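Local coordinates for protein DR2417 (Deinococcus radiodurans, PDB 4XWW) that degrades RNA as a metal-dependent 5'-3' exonuclease of the RNase J family, with possible endonuclease activity, and probably takes part in rRNA maturation and perhaps in mRNA decay, at residues I67-E72 with G446-G451; A452-G457 with V463-L468. All coordinates share one frame; numbering follows the deposited sequence.

Contact 1: I67-E72 with G446-G451; sequences IDYLLE and GTVAAG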
ATOM      1  N   ILE A  67     -19.634  12.558 -17.115  1.00 28.07           N
ATOM      2  CA  ILE A  67     -20.830  12.162 -17.854  1.00 28.46           C
ATOM      3  C   ILE A  67     -21.111  13.096 -19.017  1.00 29.83           C
ATOM      4  O   ILE A  67     -22.263  13.199 -19.468  1.00 29.74           O
ATOM      5  CB  ILE A  67     -22.080  12.088 -16.944  1.00 34.64           C
ATOM      6  CG1 ILE A  67     -22.337  13.424 -16.248  1.00 40.56           C
ATOM      7  CG2 ILE A  67     -21.953  10.926 -15.949  1.00 29.66           C
ATOM      8  CD1 ILE A  67     -23.735  13.530 -15.641  1.00 40.78           C
ATOM      9  N   ASP A  68     -20.062  13.757 -19.514  1.00 29.26           N
ATOM     10  CA  ASP A  68     -20.172  14.610 -20.703  1.00 34.78           C
ATOM     11  C   ASP A  68     -21.008  13.953 -21.793  1.00 30.58           C
ATOM     12  O   ASP A  68     -21.863  14.598 -22.409  1.00 32.92           O
ATOM     13  CB  ASP A  68     -18.795  14.937 -21.286  1.00 38.74           C
ATOM     14  CG  ASP A  68     -17.864  15.576 -20.281  1.00 44.95           C
ATOM     15  OD1 ASP A  68     -17.815  15.104 -19.128  1.00 40.37           O
ATOM     16  OD2 ASP A  68     -17.169  16.547 -20.650  1.00 46.78           O
ATOM     17  N   TYR A  69     -20.755  12.669 -22.035  1.00 29.32           N
ATOM     18  CA  TYR A  69     -21.466  11.962 -23.099  1.00 33.26           C
ATOM     19  C   TYR A  69     -22.973  11.925 -22.850  1.00 31.23           C
ATOM     20  O   TYR A  69     -23.760  12.185 -23.761  1.00 34.16           O
ATOM     21  CB  TYR A  69     -20.933  10.537 -23.260  1.00 36.07           C
ATOM     22  CG  TYR A  69     -21.606   9.780 -24.388  1.00 35.40           C
ATOM     23  CD1 TYR A  69     -21.152   9.885 -25.696  1.00 40.24           C
ATOM     24  CD2 TYR A  69     -22.704   8.970 -24.142  1.00 31.16           C
ATOM     25  CE1 TYR A  69     -21.780   9.198 -26.728  1.00 33.22           C
ATOM     26  CE2 TYR A  69     -23.318   8.279 -25.146  1.00 30.19           C
ATOM     27  CZ  TYR A  69     -22.859   8.389 -26.438  1.00 33.64           C
ATOM     28  OH  TYR A  69     -23.508   7.698 -27.443  1.00 36.29           O
ATOM     29  N   LEU A  70     -23.368  11.599 -21.621  1.00 28.58           N
ATOM     30  CA  LEU A  70     -24.786  11.501 -21.269  1.00 31.73           C
ATOM     31  C   LEU A  70     -25.483  12.847 -21.330  1.00 35.11           C
ATOM     32  O   LEU A  70     -26.654  12.930 -21.702  1.00 30.77           O
ATOM     33  CB  LEU A  70     -24.951  10.884 -19.873  1.00 27.57           C
ATOM     34  CG  LEU A  70     -24.413   9.458 -19.751  1.00 29.55           C
ATOM     35  CD1 LEU A  70     -24.639   8.879 -18.357  1.00 27.86           C
ATOM     36  CD2 LEU A  70     -25.084   8.601 -20.789  1.00 32.53           C
ATOM     37  N   LEU A  71     -24.766  13.907 -20.969  1.00 30.98           N
ATOM     38  CA  LEU A  71     -25.313  15.255 -21.069  1.00 32.63           C
ATOM     39  C   LEU A  71     -25.582  15.624 -22.515  1.00 33.72           C
ATOM     40  O   LEU A  71     -26.605  16.226 -22.823  1.00 34.81           O
ATOM     41  CB  LEU A  71     -24.360  16.269 -20.434  1.00 42.35           C
ATOM     42  CG  LEU A  71     -24.172  16.073 -18.930  1.00 41.00           C
ATOM     43  CD1 LEU A  71     -22.979  16.869 -18.432  1.00 45.30           C
ATOM     44  CD2 LEU A  71     -25.440  16.495 -18.194  1.00 41.65           C
ATOM     45  N   GLU A  72     -24.662  15.266 -23.401  1.00 38.16           N
ATOM     46  CA  GLU A  72     -24.821  15.598 -24.805  1.00 36.02           C
ATOM     47  C   GLU A  72     -26.041  14.899 -25.390  1.00 35.96           C
ATOM     48  O   GLU A  72     -26.727  15.441 -26.255  1.00 40.98           O
ATOM     49  CB  GLU A  72     -23.571  15.219 -25.605  1.00 37.26           C
ATOM     50  CG  GLU A  72     -23.762  15.367 -27.107  1.00 48.86           C
ATOM     51  CD  GLU A  72     -22.502  15.100 -27.900  1.00 55.80           C
ATOM     52  OE1 GLU A  72     -21.405  15.143 -27.304  1.00 56.50           O
ATOM     53  OE2 GLU A  72     -22.611  14.856 -29.123  1.00 59.32           O
ATOM     54  N   GLY A 446     -13.955   4.656 -32.259  1.00 40.56           N
ATOM     55  CA  GLY A 446     -13.718   6.034 -31.874  1.00 40.37           C
ATOM     56  C   GLY A 446     -13.759   6.146 -30.366  1.00 41.38           C
ATOM     57  O   GLY A 446     -13.901   5.138 -29.679  1.00 36.28           O
ATOM     58  N   THR A 447     -13.633   7.365 -29.849  1.00 37.45           N
ATOM     59  CA  THR A 447     -13.672   7.583 -28.405  1.00 34.30           C
ATOM     60  C   THR A 447     -14.612   8.737 -28.090  1.00 33.76           C
ATOM     61  O   THR A 447     -14.909   9.558 -28.955  1.00 36.11           O
ATOM     62  CB  THR A 447     -12.254   7.858 -27.805  1.00 37.87           C
ATOM     63  OG1 THR A 447     -11.685   9.038 -28.381  1.00 36.48           O
ATOM     64  CG2 THR A 447     -11.327   6.689 -28.056  1.00 36.35           C
ATOM     65  N   VAL A 448     -15.108   8.765 -26.857  1.00 31.05           N
ATOM     66  CA  VAL A 448     -15.922   9.868 -26.359  1.00 30.79           C
ATOM     67  C   VAL A 448     -15.275  10.377 -25.075  1.00 32.50           C
ATOM     68  O   VAL A 448     -14.412   9.708 -24.517  1.00 32.19           O
ATOM     69  CB  VAL A 448     -17.385   9.448 -26.084  1.00 32.18           C
ATOM     70  CG1 VAL A 448     -17.999   8.833 -27.324  1.00 31.98           C
ATOM     71  CG2 VAL A 448     -17.458   8.475 -24.905  1.00 27.10           C
ATOM     72  N   ALA A 449     -15.681  11.557 -24.620  1.00 31.36           N
ATOM     73  CA  ALA A 449     -15.143  12.101 -23.382  1.00 34.05           C
ATOM     74  C   ALA A 449     -15.449  11.162 -22.222  1.00 33.82           C
ATOM     75  O   ALA A 449     -16.586  10.715 -22.042  1.00 33.94           O
ATOM     76  CB  ALA A 449     -15.709  13.482 -23.110  1.00 37.84           C
ATOM     77  N   ALA A 450     -14.422  10.852 -21.449  1.00 31.31           N
ATOM     78  CA  ALA A 450     -14.566   9.979 -20.298  1.00 28.59           C
ATOM     79  C   ALA A 450     -13.504  10.334 -19.283  1.00 34.98           C
ATOM     80  O   ALA A 450     -12.508  10.954 -19.629  1.00 38.05           O
ATOM     81  CB  ALA A 450     -14.452   8.519 -20.703  1.00 26.82           C
ATOM     82  N   GLY A 451     -13.710   9.947 -18.032  1.00 33.78           N
ATOM     83  CA  GLY A 451     -12.705  10.197 -17.019  1.00 39.36           C
ATOM     84  C   GLY A 451     -13.238  10.378 -15.620  1.00 33.78           C
ATOM     85  O   GLY A 451     -14.351   9.952 -15.310  1.00 30.26           O
TER
HETATM   86  O   HOH W   1     -18.761  11.108 -20.549  1.00 28.20           O
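Asp68 and Ala449 mark the closest approach of the two backbones, their CA atoms 6.2 Å apart, where the first turn of the short helix 68-72 faces the extended chain that leaves strand 441-447. Ile67 is the N-cap residue, and the turn is held by Leu71 N bonding to Ile67 O and Glu72 N to Asp68 O. No direct hydrogen bond joins the segments. A water does so instead: it accepts from Tyr69 N at 2.9 Å and donates to Ala449 O at 2.7 Å, thereby satisfying an amide of the helix's first turn, which has no carbonyl of an earlier turn to bond.

The side chains meet on two fronts. Tyr69, with CG anti to its own amide nitrogen (chi1 -178°), reaches Val448 obliquely, its CD1 lying 3.7 Å from Val448 CG1 and CE1 nearly as close. Asp68 contributes its methylene, CB resting 3.9 Å from Ala449 CB, while its OD2 forms a salt bridge with Arg66.

Tyr69 also packs on Val36 and Arg38 of strand 34-39 and on Glu20 and Ile22 of strand 19-23. Val448 touches Ile22 as well, and Ile434 of strand 433-438, so helix 68-72 is packed on the sheet of the metallo-beta-lactamase fold beside the point where strand 441-447, an outermost strand within this chain, gives way to loop.

Contact 2: A452-G457 with V463-L468; sequences AVYVDG and VNDDVL. With MN (manganese (II) ion), chain G.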
ATOM      1  N   ALA A 452     -12.429  11.015 -14.770  1.00 30.80           N
ATOM      2  CA  ALA A 452     -12.739  11.097 -13.354  1.00 23.74           C
ATOM      3  C   ALA A 452     -13.154  12.505 -12.936  1.00 26.51           C
ATOM      4  O   ALA A 452     -12.640  13.498 -13.449  1.00 31.32           O
ATOM      5  CB  ALA A 452     -11.544  10.620 -12.533  1.00 28.24           C
ATOM      6  N   VAL A 453     -14.106  12.581 -12.013  1.00 25.33           N
ATOM      7  CA  VAL A 453     -14.460  13.836 -11.363  1.00 26.27           C
ATOM      8  C   VAL A 453     -14.278  13.639  -9.860  1.00 27.56           C
ATOM      9  O   VAL A 453     -14.854  12.713  -9.288  1.00 24.98           O
ATOM     10  CB  VAL A 453     -15.904  14.265 -11.651  1.00 26.97           C
ATOM     11  CG1 VAL A 453     -16.220  15.581 -10.933  1.00 28.38           C
ATOM     12  CG2 VAL A 453     -16.147  14.415 -13.157  1.00 29.34           C
ATOM     13  N   TYR A 454     -13.451  14.472  -9.226  1.00 29.02           N
ATOM     14  CA  TYR A 454     -13.188  14.301  -7.801  1.00 34.55           C
ATOM     15  C   TYR A 454     -14.227  14.978  -6.922  1.00 27.04           C
ATOM     16  O   TYR A 454     -14.687  16.077  -7.211  1.00 28.61           O
ATOM     17  CB  TYR A 454     -11.799  14.837  -7.437  1.00 26.64           C
ATOM     18  CG  TYR A 454     -10.684  14.226  -8.251  1.00 30.93           C
ATOM     19  CD1 TYR A 454     -10.710  12.884  -8.601  1.00 36.86           C
ATOM     20  CD2 TYR A 454      -9.615  14.994  -8.685  1.00 37.24           C
ATOM     21  CE1 TYR A 454      -9.696  12.317  -9.349  1.00 34.22           C
ATOM     22  CE2 TYR A 454      -8.597  14.439  -9.429  1.00 45.20           C
ATOM     23  CZ  TYR A 454      -8.643  13.100  -9.761  1.00 46.71           C
ATOM     24  OH  TYR A 454      -7.625  12.553 -10.507  1.00 45.24           O
ATOM     25  N   VAL A 455     -14.585  14.299  -5.841  1.00 26.32           N
ATOM     26  CA  VAL A 455     -15.425  14.872  -4.799  1.00 31.05           C
ATOM     27  C   VAL A 455     -14.587  15.063  -3.535  1.00 35.59           C
ATOM     28  O   VAL A 455     -13.954  14.128  -3.053  1.00 29.33           O
ATOM     29  CB  VAL A 455     -16.636  13.979  -4.493  1.00 34.48           C
ATOM     30  CG1 VAL A 455     -17.483  14.584  -3.383  1.00 37.26           C
ATOM     31  CG2 VAL A 455     -17.475  13.782  -5.751  1.00 37.11           C
ATOM     32  N   ASP A 456     -14.581  16.284  -3.020  1.00 33.38           N
ATOM     33  CA  ASP A 456     -13.792  16.631  -1.844  1.00 35.60           C
ATOM     34  C   ASP A 456     -14.636  17.545  -0.975  1.00 34.16           C
ATOM     35  O   ASP A 456     -14.804  18.713  -1.290  1.00 35.46           O
ATOM     36  CB  ASP A 456     -12.497  17.321  -2.254  1.00 36.62           C
ATOM     37  CG  ASP A 456     -11.448  17.314  -1.153  1.00 38.57           C
ATOM     38  OD1 ASP A 456     -11.767  16.939  -0.006  1.00 33.29           O
ATOM     39  OD2 ASP A 456     -10.310  17.712  -1.446  1.00 33.93           O
ATOM     40  N   GLY A 457     -15.197  16.999   0.096  1.00 40.87           N
ATOM     41  CA  GLY A 457     -16.141  17.750   0.896  1.00 44.68           C
ATOM     42  C   GLY A 457     -17.430  17.942   0.120  1.00 48.38           C
ATOM     43  O   GLY A 457     -18.025  16.980  -0.365  1.00 50.21           O
ATOM     44  N   VAL A 463     -11.771  20.206  -7.163  1.00 33.23           N
ATOM     45  CA  VAL A 463     -10.413  19.719  -7.006  1.00 36.53           C
ATOM     46  C   VAL A 463     -10.069  18.952  -8.272  1.00 37.50           C
ATOM     47  O   VAL A 463     -10.795  18.035  -8.670  1.00 34.76           O
ATOM     48  CB  VAL A 463     -10.245  18.816  -5.762  1.00 39.07           C
ATOM     49  CG1 VAL A 463      -8.825  18.243  -5.701  1.00 37.94           C
ATOM     50  CG2 VAL A 463     -10.556  19.593  -4.491  1.00 39.19           C
ATOM     51  N   ASN A 464      -8.976  19.326  -8.920  1.00 33.57           N
ATOM     52  CA  ASN A 464      -8.557  18.600 -10.108  1.00 37.93           C
ATOM     53  C   ASN A 464      -7.112  18.143  -9.983  1.00 35.35           C
ATOM     54  O   ASN A 464      -6.506  18.292  -8.921  1.00 38.20           O
ATOM     55  CB  ASN A 464      -8.764  19.452 -11.373  1.00 41.42           C
ATOM     56  CG  ASN A 464      -7.885  20.695 -11.408  1.00 44.55           C
ATOM     57  OD1 ASN A 464      -7.015  20.895 -10.556  1.00 42.64           O
ATOM     58  ND2 ASN A 464      -8.109  21.539 -12.409  1.00 47.23           N
ATOM     59  N   ASP A 465      -6.564  17.592 -11.059  1.00 36.57           N
ATOM     60  CA  ASP A 465      -5.228  17.006 -11.017  1.00 44.00           C
ATOM     61  C   ASP A 465      -4.144  18.057 -10.754  1.00 47.96           C
ATOM     62  O   ASP A 465      -3.131  17.767 -10.117  1.00 51.86           O
ATOM     63  CB  ASP A 465      -4.936  16.251 -12.316  1.00 48.33           C
ATOM     64  CG  ASP A 465      -5.513  14.840 -12.316  1.00 50.61           C
ATOM     65  OD1 ASP A 465      -5.798  14.308 -11.223  1.00 43.55           O
ATOM     66  OD2 ASP A 465      -5.673  14.256 -13.410  1.00 56.41           O
ATOM     67  N   ASP A 466      -4.359  19.278 -11.231  1.00 53.00           N
ATOM     68  CA  ASP A 466      -3.423  20.366 -10.967  1.00 50.05           C
ATOM     69  C   ASP A 466      -3.373  20.676  -9.475  1.00 51.23           C
ATOM     70  O   ASP A 466      -2.300  20.880  -8.908  1.00 53.71           O
ATOM     71  CB  ASP A 466      -3.806  21.619 -11.759  1.00 54.59           C
ATOM     72  CG  ASP A 466      -3.474  21.501 -13.239  1.00 59.19           C
ATOM     73  OD1 ASP A 466      -2.706  20.590 -13.611  1.00 64.34           O
ATOM     74  OD2 ASP A 466      -3.971  22.328 -14.028  1.00 61.94           O
ATOM     75  N   VAL A 467      -4.543  20.702  -8.844  1.00 44.75           N
ATOM     76  CA  VAL A 467      -4.641  20.912  -7.404  1.00 40.92           C
ATOM     77  C   VAL A 467      -3.947  19.782  -6.634  1.00 42.33           C
ATOM     78  O   VAL A 467      -3.228  20.027  -5.657  1.00 47.14           O
ATOM     79  CB  VAL A 467      -6.115  21.007  -6.951  1.00 34.47           C
ATOM     80  CG1 VAL A 467      -6.208  21.110  -5.438  1.00 34.72           C
ATOM     81  CG2 VAL A 467      -6.824  22.176  -7.627  1.00 36.41           C
ATOM     82  N   LEU A 468      -4.162  18.546  -7.078  1.00 34.84           N
ATOM     83  CA  LEU A 468      -3.562  17.385  -6.425  1.00 37.78           C
ATOM     84  C   LEU A 468      -2.037  17.408  -6.489  1.00 45.99           C
ATOM     85  O   LEU A 468      -1.361  17.062  -5.520  1.00 47.04           O
ATOM     86  CB  LEU A 468      -4.067  16.087  -7.051  1.00 37.98           C
ATOM     87  CG  LEU A 468      -5.542  15.762  -6.863  1.00 38.97           C
ATOM     88  CD1 LEU A 468      -5.816  14.367  -7.400  1.00 39.59           C
ATOM     89  CD2 LEU A 468      -5.926  15.861  -5.397  1.00 30.89           C
TER
HETATM   90 MN    MN G 603     -10.994  16.260   1.927  1.00 78.86          MN
HETATM   91  O   HOH W   2     -12.394  16.758 -10.530  1.00 26.46           O
HETATM   92  O   HOH W   3     -13.581  18.253  -5.863  1.00 32.32           O
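Two waters stand between the backbones of Tyr454 and Val463, one for each polar atom pair: the first accepts from Tyr454 N and donates to Val463 O, both at 2.8 Å, and the second accepts from Val463 N and lies 2.8 Å from Tyr454 O, to which it probably donates. Strand 452-456 and the lead-in to helix 465-477 are thus joined through solvent.

Tyr454 spans the remaining distance. Its hydroxyl donates to Asp465 OD1 at 2.6 Å, meeting the syn side of a carboxylate whose plane is turned 54° from the ring. The ring's CE2 packs closely on Leu468 CD1 (3.4 Å), and its edge faces Val463 O. Asn464 N-caps the helix, its OD1 accepting from Val467 N at 3.0 Å, with the donor nearly along the C=O axis.

Asp456, its CG anti to the backbone N (chi1 -162°), bonds manganese through OD1 at 2.2 Å, and Gly59 O supplies another ligand. OD2 lies against Val463 CG2 and forms a salt bridge with Arg471, which should help fix the carboxylate's rotation. Arg549 of the second subunit bonds to Asp456 O, placing this manganese site, separate from the two-zinc site, the probable catalytic centre, at the RNase J dimer interface.

How the contacts relate
Followed from the N terminus, the chain enters contact 1 at 67-72, inside the metallo-beta-lactamase region, and returns to it only at 446-451, closing a loop of 373 residues that takes in the beta-CASP region. Contact 2 opens immediately afterwards, at 452-457, and closes after five intervening residues at 463-468. The two are therefore in series, neither nested nor crossed: one long-range closure followed by one local closure, their centres 18 Å apart. Strand 452-456 pairs with strand 62-65, just ahead of the first segment of contact 1. Contact 1 thus ties the returning chain to the metallo-beta-lactamase region, and contact 2 ties the strand that follows to the beginning of helix 465-477.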